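Local structure of vascular protein tyrosine phosphatase 1 (Rattus norvegicus, 3I36) at residues N136-V141 and Q233-S238; R201-T206 and Y225-Y230. The protein probably removes phosphate from phosphotyrosine residues of other proteins, this chain being the catalytic domain of a receptor-type protein tyrosine phosphatase. All coordinates share one frame; numbering follows the deposited sequence.

Interaction 1 of 2, residues N136-V141 and Q233-S238; sequences NVYAIV and QIPPES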
loop_
_atom_site.group_PDB
_atom_site.type_symbol
_atom_site.label_atom_id
_atom_site.label_comp_id
_atom_site.label_asym_id
_atom_site.label_seq_id
_atom_site.Cartn_x
_atom_site.Cartn_y
_atom_site.Cartn_z
ATOM N N ASN A 136 6.069 -4.218 -13.544
ATOM C CA ASN A 136 5.349 -5.467 -13.716
ATOM C C ASN A 136 4.141 -5.540 -12.795
ATOM O O ASN A 136 3.799 -6.605 -12.293
ATOM C CB ASN A 136 6.290 -6.643 -13.433
ATOM C CG ASN A 136 5.784 -7.939 -14.009
ATOM O OD1 ASN A 136 5.213 -7.949 -15.090
ATOM N ND2 ASN A 136 5.987 -9.043 -13.283
ATOM N N VAL A 137 3.498 -4.401 -12.573
ATOM C CA VAL A 137 2.343 -4.345 -11.694
ATOM C C VAL A 137 1.101 -4.838 -12.417
ATOM O O VAL A 137 0.767 -4.332 -13.474
ATOM C CB VAL A 137 2.128 -2.904 -11.192
ATOM C CG1 VAL A 137 0.842 -2.794 -10.401
ATOM C CG2 VAL A 137 3.309 -2.511 -10.315
ATOM N N TYR A 138 0.435 -5.835 -11.841
ATOM C CA TYR A 138 -0.810 -6.361 -12.392
ATOM C C TYR A 138 -1.970 -5.987 -11.478
ATOM O O TYR A 138 -3.129 -6.064 -11.858
ATOM C CB TYR A 138 -0.752 -7.875 -12.475
ATOM C CG TYR A 138 -0.069 -8.400 -13.710
ATOM C CD1 TYR A 138 1.280 -8.194 -13.919
ATOM C CD2 TYR A 138 -0.776 -9.115 -14.652
ATOM C CE1 TYR A 138 1.912 -8.695 -15.061
ATOM C CE2 TYR A 138 -0.166 -9.613 -15.785
ATOM C CZ TYR A 138 1.174 -9.406 -15.983
ATOM O OH TYR A 138 1.769 -9.914 -17.114
ATOM N N ALA A 139 -1.646 -5.607 -10.247
ATOM C CA ALA A 139 -2.678 -5.271 -9.277
ATOM C C ALA A 139 -2.373 -3.946 -8.607
ATOM O O ALA A 139 -1.264 -3.715 -8.134
ATOM C CB ALA A 139 -2.817 -6.372 -8.221
ATOM N N ILE A 140 -3.376 -3.087 -8.554
ATOM C CA ILE A 140 -3.241 -1.851 -7.810
ATOM C C ILE A 140 -4.268 -1.918 -6.718
ATOM O O ILE A 140 -5.415 -2.268 -6.962
ATOM C CB ILE A 140 -3.539 -0.623 -8.679
ATOM C CG1 ILE A 140 -2.386 -0.388 -9.666
ATOM C CG2 ILE A 140 -3.760 0.611 -7.800
ATOM C CD1 ILE A 140 -2.674 0.747 -10.660
ATOM N N VAL A 141 -3.848 -1.577 -5.509
ATOM C CA VAL A 141 -4.780 -1.469 -4.413
ATOM C C VAL A 141 -4.830 -0.013 -4.048
ATOM O O VAL A 141 -3.822 0.574 -3.660
ATOM C CB VAL A 141 -4.318 -2.283 -3.209
ATOM C CG1 VAL A 141 -5.267 -2.063 -2.026
ATOM C CG2 VAL A 141 -4.266 -3.751 -3.579
ATOM N N GLN A 233 -3.306 -15.444 -9.722
ATOM C CA GLN A 233 -3.380 -15.608 -11.169
ATOM C C GLN A 233 -2.252 -14.876 -11.876
ATOM O O GLN A 233 -2.129 -14.942 -13.087
ATOM C CB GLN A 233 -4.704 -15.040 -11.663
ATOM C CG GLN A 233 -5.895 -15.667 -10.963
ATOM C CD GLN A 233 -7.206 -15.063 -11.409
ATOM O OE1 GLN A 233 -7.254 -14.316 -12.381
ATOM N NE2 GLN A 233 -8.276 -15.372 -10.691
ATOM N N ILE A 234 -1.430 -14.190 -11.091
ATOM C CA ILE A 234 -0.497 -13.212 -11.600
ATOM C C ILE A 234 0.901 -13.817 -11.702
ATOM O O ILE A 234 1.253 -14.689 -10.914
ATOM C CB ILE A 234 -0.530 -11.983 -10.672
ATOM C CG1 ILE A 234 -1.927 -11.351 -10.711
ATOM C CG2 ILE A 234 0.533 -10.973 -11.029
ATOM C CD1 ILE A 234 -2.459 -11.122 -12.107
ATOM N N PRO A 235 1.702 -13.368 -12.682
ATOM C CA PRO A 235 3.043 -13.953 -12.798
ATOM C C PRO A 235 3.889 -13.608 -11.585
ATOM O O PRO A 235 3.496 -12.751 -10.777
ATOM C CB PRO A 235 3.634 -13.248 -14.020
ATOM C CG PRO A 235 2.507 -12.601 -14.715
ATOM C CD PRO A 235 1.467 -12.318 -13.688
ATOM N N PRO A 236 5.066 -14.240 -11.480
ATOM C CA PRO A 236 5.998 -13.984 -10.378
ATOM C C PRO A 236 6.604 -12.598 -10.470
ATOM O O PRO A 236 6.604 -11.975 -11.533
ATOM C CB PRO A 236 7.108 -15.027 -10.593
ATOM C CG PRO A 236 6.527 -16.043 -11.548
ATOM C CD PRO A 236 5.565 -15.276 -12.401
ATOM N N GLU A 237 7.152 -12.140 -9.355
ATOM C CA GLU A 237 7.806 -10.852 -9.291
ATOM C C GLU A 237 6.894 -9.791 -9.852
ATOM O O GLU A 237 7.296 -8.978 -10.681
ATOM C CB GLU A 237 9.121 -10.885 -10.073
ATOM C CG GLU A 237 10.023 -12.053 -9.714
ATOM C CD GLU A 237 11.349 -11.995 -10.447
ATOM O OE1 GLU A 237 11.916 -10.883 -10.557
ATOM O OE2 GLU A 237 11.826 -13.054 -10.907
ATOM N N SER A 238 5.641 -9.820 -9.430
ATOM C CA SER A 238 4.719 -8.754 -9.786
ATOM C C SER A 238 4.273 -8.092 -8.493
ATOM O O SER A 238 3.440 -8.629 -7.774
ATOM C CB SER A 238 3.509 -9.305 -10.547
ATOM O OG SER A 238 2.521 -8.294 -10.695
HETATM O O HOH W 1 0.914 -6.773 -9.248
#

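Interaction 2 of 2, residues R201-T206 and Y225-Y230; sequences RQFHFT and YLVRDY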
loop_
_atom_site.group_PDB
_atom_site.type_symbol
_atom_site.label_atom_id
_atom_site.label_comp_id
_atom_site.label_asym_id
_atom_site.label_seq_id
_atom_site.Cartn_x
_atom_site.Cartn_y
_atom_site.Cartn_z
ATOM N N ARG A 201 -5.641 -5.154 -12.624
ATOM C CA ARG A 201 -6.862 -4.986 -11.883
ATOM C C ARG A 201 -6.582 -4.009 -10.768
ATOM O O ARG A 201 -5.564 -4.098 -10.080
ATOM C CB ARG A 201 -7.326 -6.327 -11.290
ATOM C CG ARG A 201 -8.505 -6.165 -10.334
ATOM C CD ARG A 201 -9.247 -7.465 -10.179
ATOM N NE ARG A 201 -9.708 -7.965 -11.465
ATOM C CZ ARG A 201 -10.204 -9.181 -11.646
ATOM N NH1 ARG A 201 -10.304 -10.012 -10.613
ATOM N NH2 ARG A 201 -10.595 -9.567 -12.855
ATOM N N GLN A 202 -7.506 -3.082 -10.588
ATOM C CA GLN A 202 -7.381 -2.083 -9.577
ATOM C C GLN A 202 -8.464 -2.347 -8.563
ATOM O O GLN A 202 -9.650 -2.375 -8.896
ATOM C CB GLN A 202 -7.602 -0.697 -10.172
ATOM C CG GLN A 202 -7.515 0.412 -9.148
ATOM C CD GLN A 202 -8.231 1.652 -9.646
ATOM O OE1 GLN A 202 -9.255 1.546 -10.315
ATOM N NE2 GLN A 202 -7.694 2.824 -9.334
ATOM N N PHE A 203 -8.042 -2.557 -7.331
ATOM C CA PHE A 203 -8.960 -2.780 -6.231
ATOM C C PHE A 203 -9.101 -1.465 -5.522
ATOM O O PHE A 203 -8.193 -1.021 -4.823
ATOM C CB PHE A 203 -8.399 -3.845 -5.306
ATOM C CG PHE A 203 -8.181 -5.162 -5.993
ATOM C CD1 PHE A 203 -9.150 -6.155 -5.953
ATOM C CD2 PHE A 203 -7.032 -5.387 -6.723
ATOM C CE1 PHE A 203 -8.951 -7.362 -6.595
ATOM C CE2 PHE A 203 -6.827 -6.584 -7.368
ATOM C CZ PHE A 203 -7.786 -7.578 -7.300
ATOM N N HIS A 204 -10.238 -0.827 -5.735
ATOM C CA HIS A 204 -10.463 0.481 -5.179
ATOM C C HIS A 204 -11.334 0.370 -3.944
ATOM O O HIS A 204 -12.549 0.218 -4.037
ATOM C CB HIS A 204 -11.117 1.400 -6.204
ATOM C CG HIS A 204 -11.115 2.834 -5.789
ATOM N ND1 HIS A 204 -11.495 3.856 -6.626
ATOM C CD2 HIS A 204 -10.737 3.415 -4.626
ATOM C CE1 HIS A 204 -11.382 5.009 -5.988
ATOM N NE2 HIS A 204 -10.913 4.768 -4.776
ATOM N N PHE A 205 -10.690 0.412 -2.783
ATOM C CA PHE A 205 -11.392 0.421 -1.517
ATOM C C PHE A 205 -11.886 1.837 -1.318
ATOM O O PHE A 205 -11.100 2.747 -1.070
ATOM C CB PHE A 205 -10.438 0.068 -0.396
ATOM C CG PHE A 205 -11.119 -0.284 0.886
ATOM C CD1 PHE A 205 -11.181 0.632 1.925
ATOM C CD2 PHE A 205 -11.711 -1.531 1.049
ATOM C CE1 PHE A 205 -11.807 0.307 3.117
ATOM C CE2 PHE A 205 -12.330 -1.868 2.234
ATOM C CZ PHE A 205 -12.382 -0.942 3.276
ATOM N N THR A 206 -13.191 2.028 -1.434
ATOM C CA THR A 206 -13.731 3.376 -1.424
ATOM C C THR A 206 -14.339 3.726 -0.079
ATOM O O THR A 206 -14.791 4.854 0.127
ATOM C CB THR A 206 -14.840 3.508 -2.461
ATOM O OG1 THR A 206 -15.810 2.481 -2.228
ATOM C CG2 THR A 206 -14.277 3.349 -3.858
ATOM N N TYR A 225 -8.529 -10.386 0.837
ATOM C CA TYR A 225 -8.704 -11.708 0.250
ATOM C C TYR A 225 -9.004 -11.622 -1.243
ATOM O O TYR A 225 -8.510 -12.430 -2.018
ATOM C CB TYR A 225 -9.770 -12.528 0.985
ATOM C CG TYR A 225 -9.256 -13.135 2.272
ATOM C CD1 TYR A 225 -8.303 -14.149 2.254
ATOM C CD2 TYR A 225 -9.708 -12.685 3.504
ATOM C CE1 TYR A 225 -7.824 -14.698 3.425
ATOM C CE2 TYR A 225 -9.240 -13.238 4.681
ATOM C CZ TYR A 225 -8.300 -14.235 4.636
ATOM O OH TYR A 225 -7.830 -14.771 5.805
ATOM N N LEU A 226 -9.798 -10.638 -1.650
ATOM C CA LEU A 226 -10.094 -10.476 -3.076
ATOM C C LEU A 226 -8.820 -10.187 -3.861
ATOM O O LEU A 226 -8.565 -10.781 -4.913
ATOM C CB LEU A 226 -11.108 -9.354 -3.292
ATOM C CG LEU A 226 -12.534 -9.637 -2.821
ATOM C CD1 LEU A 226 -13.458 -8.494 -3.205
ATOM C CD2 LEU A 226 -13.042 -10.966 -3.395
ATOM N N VAL A 227 -8.014 -9.271 -3.335
ATOM C CA VAL A 227 -6.753 -8.937 -3.971
ATOM C C VAL A 227 -5.914 -10.192 -4.099
ATOM O O VAL A 227 -5.356 -10.487 -5.157
ATOM C CB VAL A 227 -5.981 -7.884 -3.157
ATOM C CG1 VAL A 227 -4.609 -7.608 -3.773
ATOM C CG2 VAL A 227 -6.790 -6.610 -3.050
ATOM N N ARG A 228 -5.817 -10.931 -3.006
ATOM C CA ARG A 228 -5.003 -12.137 -2.979
ATOM C C ARG A 228 -5.525 -13.198 -3.944
ATOM O O ARG A 228 -4.752 -13.906 -4.601
ATOM C CB ARG A 228 -4.927 -12.671 -1.548
ATOM C CG ARG A 228 -3.841 -11.961 -0.731
ATOM C CD ARG A 228 -2.539 -12.160 -1.455
ATOM N NE ARG A 228 -1.446 -11.336 -0.958
ATOM C CZ ARG A 228 -0.304 -11.180 -1.615
ATOM N NH1 ARG A 228 -0.142 -11.789 -2.780
ATOM N NH2 ARG A 228 0.666 -10.416 -1.123
ATOM N N ASP A 229 -6.843 -13.307 -4.028
ATOM C CA ASP A 229 -7.440 -14.258 -4.945
ATOM C C ASP A 229 -6.959 -13.973 -6.361
ATOM O O ASP A 229 -6.556 -14.874 -7.105
ATOM C CB ASP A 229 -8.956 -14.170 -4.878
ATOM C CG ASP A 229 -9.625 -15.276 -5.663
ATOM O OD1 ASP A 229 -9.541 -16.442 -5.227
ATOM O OD2 ASP A 229 -10.217 -14.974 -6.715
ATOM N N TYR A 230 -6.996 -12.700 -6.729
ATOM C CA TYR A 230 -6.517 -12.285 -8.034
ATOM C C TYR A 230 -5.015 -12.512 -8.185
ATOM O O TYR A 230 -4.564 -13.002 -9.214
ATOM C CB TYR A 230 -6.850 -10.816 -8.272
ATOM C CG TYR A 230 -6.296 -10.249 -9.551
ATOM C CD1 TYR A 230 -6.899 -10.520 -10.774
ATOM C CD2 TYR A 230 -5.197 -9.396 -9.533
ATOM C CE1 TYR A 230 -6.399 -9.980 -11.949
ATOM C CE2 TYR A 230 -4.694 -8.850 -10.697
ATOM C CZ TYR A 230 -5.295 -9.143 -11.898
ATOM O OH TYR A 230 -4.782 -8.593 -13.055
#

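Interaction 1 of 2, residues N136-V141 and Q233-S238
In this protein tyrosine phosphatase domain, a Schellman motif ends helix 125-134, with Asn136 as its positive-phi C' residue. The chain then enters strand 139-142 of the central sheet. The loop 233-238, which leads from helix 218-231 to strand 240-243, packs against this turn.

The contact has a polar half and an apolar half. Two direct hydrogen bonds hold Asn136. Asn136 ND2 donates to Glu237 O at 2.9 Å, almost straight at 176°. That oxygen lies in the amide plane of Asn136, but the donor sits above the carbonyl plane of Glu237. In return, Ser238 OG donates to Asn136 O at 2.7 Å, in the plane of that carbonyl.

The apolar half is built on Tyr138. Pro235 CD lies over the centre of one face of the Tyr138 ring, 3.7 Å from its centroid, in a CH-pi contact. Pro235 CG reaches on to CZ and OH. Ile234 packs along the root of the side chain, CD1 at 3.7 Å from Tyr138 CD2. The ring also stacks with His198. A serine in place of Tyr138 would lose the ring that Pro235 and Ile234 pack on, and would probably loosen the loop.

One water completes the polar half. It accepts from Tyr138 N at 2.8 Å and donates to Ser238 OG at 2.6 Å.

Interaction 2 of 2, residues R201-T206 and Y225-Y230
Tyr230, Phe203 and Arg201 carry this contact between strand 196-205 and helix 218-231. The helix packs on one face of the central beta-sheet of the phosphatase domain. The segment axes run antiparallel at 176° and are 9.8 Å apart at their closest.

Tyr230 leaves the helix with CG anti to the backbone N, and its CB points toward the strand. Arg201 lies over one face of its ring. Arg201 CB is 3.7 Å from the centroid of the Tyr230 ring, a CH-pi contact displaced toward the hydroxyl-bearing carbon, CZ. The arginine chain is bent at chi3 (-57°), which brings its guanidinium over the CD1-CE1 side of the ring. There Arg201 NH1 comes within 3.4 Å of Tyr230 CD1. The two planes are 32° apart, so the groups do not lie flat on each other. Arg201 NE forms a salt bridge with Asp186, and Tyr230 OH is hydrogen-bonded to Tyr138 O.

The Phe203 ring is sandwiched between Arg201 CG and Val227 CG2. Val227 CG2 lies over one face, 3.6 Å from Phe203 CG, and Arg201 CG lies over the opposite face. Tyr230 CB meets the edge of the ring, 3.5 Å from Phe203 CZ. The edge of Phe203 is turned toward the face of Tyr230 in an offset edge-to-face pair, with centroids 5.7 Å apart. Leu226 adds a looser contact, its CB 4.4 Å from Phe203 CE1.

Strand and helix thus meet through side-chain surfaces, without a direct hydrogen bond between the two segments. Arg201 NE and Tyr230 OH find their partners outside the two segments, while both the aliphatic part of the arginine and one face of its guanidinium pack on the ring. The guanidinium charge is probably balanced in part by Asp186.

From the N terminus, the chain first passes 136-141 and enters strand 139-142. It later reaches 201-206, at the end of strand 196-205. After a short connection it folds back as helix 218-231, and 225-230 closes the loop of interaction 2. The chain then leaves the helix, and 233-238 closes the larger loop of interaction 1. Interaction 2 is therefore nested inside interaction 1. The two are joined through the sheet, where strands 139-142 and 196-205 are parallel neighbours. Ile140 O probably accepts a hydrogen bond from Phe203 N at 2.7 Å. Val141 CG2 also packs on Val227 CG2, so the helix touches both strands.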